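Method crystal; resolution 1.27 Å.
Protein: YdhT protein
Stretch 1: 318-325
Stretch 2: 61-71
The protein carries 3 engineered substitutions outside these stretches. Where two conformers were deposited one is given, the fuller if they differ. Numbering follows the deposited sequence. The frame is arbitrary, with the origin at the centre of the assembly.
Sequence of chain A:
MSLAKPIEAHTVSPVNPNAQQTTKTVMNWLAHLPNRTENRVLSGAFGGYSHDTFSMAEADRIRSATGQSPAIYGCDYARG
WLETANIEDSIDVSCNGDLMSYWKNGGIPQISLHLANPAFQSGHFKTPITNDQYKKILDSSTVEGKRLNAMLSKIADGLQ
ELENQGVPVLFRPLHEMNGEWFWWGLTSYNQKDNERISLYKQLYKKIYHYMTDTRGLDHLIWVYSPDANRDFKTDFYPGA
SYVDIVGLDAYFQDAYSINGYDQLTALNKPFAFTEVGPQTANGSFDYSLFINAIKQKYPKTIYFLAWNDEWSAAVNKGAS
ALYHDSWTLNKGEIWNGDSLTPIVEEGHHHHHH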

# COMPACT_ATOMS: atom_id res chain seq x y z
N GLY A 318 17.57 -14.25 -7.01
CA GLY A 318 17.97 -13.56 -5.80
C GLY A 318 16.98 -13.62 -4.64
O GLY A 318 17.17 -12.93 -3.64
N ALA A 319 15.96 -14.46 -4.75
CA ALA A 319 14.96 -14.60 -3.67
C ALA A 319 15.58 -14.96 -2.32
O ALA A 319 15.23 -14.37 -1.30
CB ALA A 319 13.91 -15.63 -4.04
N SER A 320 16.47 -15.95 -2.31
CA SER A 320 17.11 -16.40 -1.07
C SER A 320 17.96 -15.29 -0.47
O SER A 320 17.90 -15.04 0.73
CB SER A 320 17.95 -17.65 -1.31
OG SER A 320 17.12 -18.74 -1.67
N ALA A 321 18.74 -14.62 -1.32
CA ALA A 321 19.59 -13.53 -0.85
C ALA A 321 18.76 -12.37 -0.30
O ALA A 321 19.13 -11.77 0.71
CB ALA A 321 20.51 -13.05 -1.96
N LEU A 322 17.63 -12.08 -0.94
CA LEU A 322 16.69 -11.06 -0.47
C LEU A 322 16.14 -11.42 0.91
O LEU A 322 16.17 -10.60 1.84
CB LEU A 322 15.53 -10.91 -1.46
CG LEU A 322 14.37 -9.98 -1.06
CD1 LEU A 322 14.85 -8.52 -1.06
CD2 LEU A 322 13.20 -10.17 -2.01
N TYR A 323 15.66 -12.65 1.06
CA TYR A 323 14.99 -13.06 2.28
C TYR A 323 15.94 -13.36 3.42
O TYR A 323 15.56 -13.27 4.59
CB TYR A 323 13.99 -14.19 1.99
CG TYR A 323 12.64 -13.64 1.62
CD1 TYR A 323 12.35 -13.23 0.31
CD2 TYR A 323 11.66 -13.48 2.59
CE1 TYR A 323 11.11 -12.69 -0.00
CE2 TYR A 323 10.43 -12.94 2.29
CZ TYR A 323 10.16 -12.54 1.00
OH TYR A 323 8.92 -12.01 0.72
N HIS A 324 17.20 -13.69 3.10
CA HIS A 324 18.18 -14.01 4.13
C HIS A 324 19.14 -12.88 4.44
O HIS A 324 19.98 -13.02 5.32
CB HIS A 324 18.95 -15.29 3.76
CG HIS A 324 18.09 -16.51 3.75
ND1 HIS A 324 17.82 -17.23 4.89
CD2 HIS A 324 17.41 -17.11 2.75
CE1 HIS A 324 17.02 -18.24 4.59
NE2 HIS A 324 16.76 -18.19 3.29
N ASP A 325 19.00 -11.76 3.74
CA ASP A 325 19.86 -10.61 4.02
C ASP A 325 19.69 -10.20 5.48
O ASP A 325 18.59 -10.26 6.02
CB ASP A 325 19.51 -9.44 3.11
CG ASP A 325 20.58 -8.37 3.13
OD1 ASP A 325 20.59 -7.56 4.08
OD2 ASP A 325 21.45 -8.36 2.22
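Stretch 2 (61-71) RIRSATGQSPA

Stretch 2 enters as the last turns of a helix that begins earlier in the chain, and continues, past Gly67, through an extended segment at Gln68 to Pro70. Its helical part, residues 61-66, crosses the short helix 319-324 almost at right angles: the angle between the two N-to-C directions is 97°, the signed crossing angle is -97°, and the axes approach to 9.8 Å. The backbones come nearest where Thr66 meets Ser320, their CA atoms lying 5.1 Å apart. Together the two stretches bury 387 Å², with Tyr323 contributing the largest share.

Arg61 makes no contact with stretch 1; its carbonyl accepts the helical hydrogen bond from the amide of Ala65 (Ala65 N to Arg61 O, 2.9 Å). One residue on, Ile62 points its CA-to-CB bond toward stretch 1, with chi1 in the m well and chi2 in t. Its CG2 methyl lies over one face of the Tyr323 ring, 3.8 Å from the centroid and 23° off the ring normal, a CH-pi contact in which Ile62 CG2 comes to 3.5 Å from Tyr323 CZ. The following two residues are Arg63, whose CA-to-CB bond points away from stretch 1, and Ser64, which is out of reach. Ala65 touches stretch 1 through its carbonyl oxygen, Ala65 O, which stands 3.7 Å from Ser320 OG without forming a hydrogen bond.

Thr66 is the centre of the packing. Its side chain enters a hollow formed by Ala319, Ser320, Tyr323 and His324, with Thr66 CG2 4.0 Å from Ala319 CB and Thr66 CB 3.9 Å from Tyr323 CB. In the p rotamer its hydroxyl engages its own chain, where Thr66 OG1 donates to Ile62 O (2.8 Å) and accepts from Gln68 N (3.0 Å), while the methyl faces Ala319 and Ser320. The carbonyl of Thr66 supplies the polar tie between the stretches: His324 NE2 donates to Thr66 O at 2.7 Å, with an N-H...acceptor angle of 132°. The oxygen lies at the edge of the imidazole, near its plane, and is reached because the end of the His324 side chain comes nearer to stretch 2 than its sideways CA-to-CB bond would suggest.

At Gly67 the backbone leaves helical geometry with a positive phi of 80°. A CB at these angles would be jammed against the carbonyl oxygen of Thr66, a conformation that calls for glycine.

From Gln68 to Pro70 the chain is extended and runs past the ring of Tyr323. The CA-to-CB bond of Gln68 points toward stretch 1 and sets Gln68 CB 3.9 Å from Tyr323 CD2, while Gln68 CG lies 4.2 Å from His324 CE1. The CA-to-CB bond of Ser69 points away, and the residue offers backbone instead, its carbonyl carbon C lying 4.0 Å from Tyr323 CE2. Pro70 then meets the far end of the tyrosine, with Pro70 CB 3.5 Å from Tyr323 OH, and the contact ends before Ala71.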

# COMPACT_ATOMS: atom_id res chain seq x y z
N ARG A 61 4.68 -20.12 -1.52
CA ARG A 61 5.73 -20.25 -2.54
C ARG A 61 7.03 -19.58 -2.11
O ARG A 61 8.11 -20.09 -2.37
CB ARG A 61 5.31 -19.63 -3.88
CG ARG A 61 4.45 -20.50 -4.78
CD ARG A 61 4.53 -20.03 -6.25
NE ARG A 61 4.57 -18.57 -6.41
CZ ARG A 61 4.63 -17.94 -7.58
NH1 ARG A 61 4.65 -18.64 -8.72
NH2 ARG A 61 4.66 -16.62 -7.64
N ILE A 62 6.91 -18.41 -1.47
CA ILE A 62 8.09 -17.72 -0.96
C ILE A 62 8.75 -18.55 0.14
O ILE A 62 9.98 -18.69 0.19
CB ILE A 62 7.72 -16.30 -0.47
CG1 ILE A 62 7.30 -15.43 -1.66
CG2 ILE A 62 8.89 -15.68 0.29
CD1 ILE A 62 6.55 -14.18 -1.29
N ARG A 63 7.93 -19.14 1.00
CA ARG A 63 8.44 -20.00 2.05
C ARG A 63 9.09 -21.28 1.50
O ARG A 63 10.13 -21.70 2.00
CB ARG A 63 7.35 -20.32 3.07
CG ARG A 63 7.88 -21.02 4.31
CD ARG A 63 6.85 -21.09 5.42
NE ARG A 63 7.22 -22.02 6.49
CZ ARG A 63 8.08 -21.75 7.48
NH1 ARG A 63 8.69 -20.57 7.56
NH2 ARG A 63 8.33 -22.68 8.39
N SER A 64 8.48 -21.86 0.47
CA SER A 64 9.06 -23.04 -0.17
C SER A 64 10.39 -22.71 -0.85
O SER A 64 11.31 -23.54 -0.84
CB SER A 64 8.08 -23.65 -1.17
OG SER A 64 6.96 -24.18 -0.49
N ALA A 65 10.50 -21.50 -1.40
CA ALA A 65 11.72 -21.06 -2.08
C ALA A 65 12.84 -20.60 -1.15
O ALA A 65 14.02 -20.69 -1.51
CB ALA A 65 11.40 -19.96 -3.10
N THR A 66 12.50 -20.10 0.04
CA THR A 66 13.49 -19.41 0.89
C THR A 66 13.51 -19.87 2.34
O THR A 66 14.42 -19.52 3.10
CB THR A 66 13.23 -17.87 0.93
OG1 THR A 66 12.05 -17.60 1.69
CG2 THR A 66 13.10 -17.28 -0.48
N GLY A 67 12.49 -20.62 2.75
CA GLY A 67 12.33 -20.98 4.15
C GLY A 67 11.74 -19.89 5.03
O GLY A 67 11.54 -20.11 6.21
N GLN A 68 11.47 -18.72 4.46
CA GLN A 68 10.94 -17.58 5.20
C GLN A 68 9.65 -17.12 4.56
O GLN A 68 9.41 -17.38 3.38
CB GLN A 68 11.95 -16.44 5.18
CG GLN A 68 13.29 -16.76 5.83
CD GLN A 68 13.19 -16.88 7.33
OE1 GLN A 68 12.55 -16.07 8.00
NE2 GLN A 68 13.84 -17.90 7.87
N SER A 69 8.84 -16.40 5.32
CA SER A 69 7.60 -15.83 4.80
C SER A 69 7.65 -14.30 4.84
O SER A 69 8.29 -13.74 5.72
CB SER A 69 6.39 -16.31 5.62
OG SER A 69 6.28 -17.71 5.58
N PRO A 70 6.94 -13.63 3.91
CA PRO A 70 6.96 -12.16 3.94
C PRO A 70 6.36 -11.62 5.23
O PRO A 70 5.35 -12.14 5.73
CB PRO A 70 6.09 -11.77 2.74
CG PRO A 70 5.27 -12.99 2.40
CD PRO A 70 6.13 -14.16 2.80
N ALA A 71 6.98 -10.59 5.79
CA ALA A 71 6.42 -9.94 6.98
C ALA A 71 5.05 -9.31 6.69
O ALA A 71 4.14 -9.38 7.53
CB ALA A 71 7.38 -8.92 7.55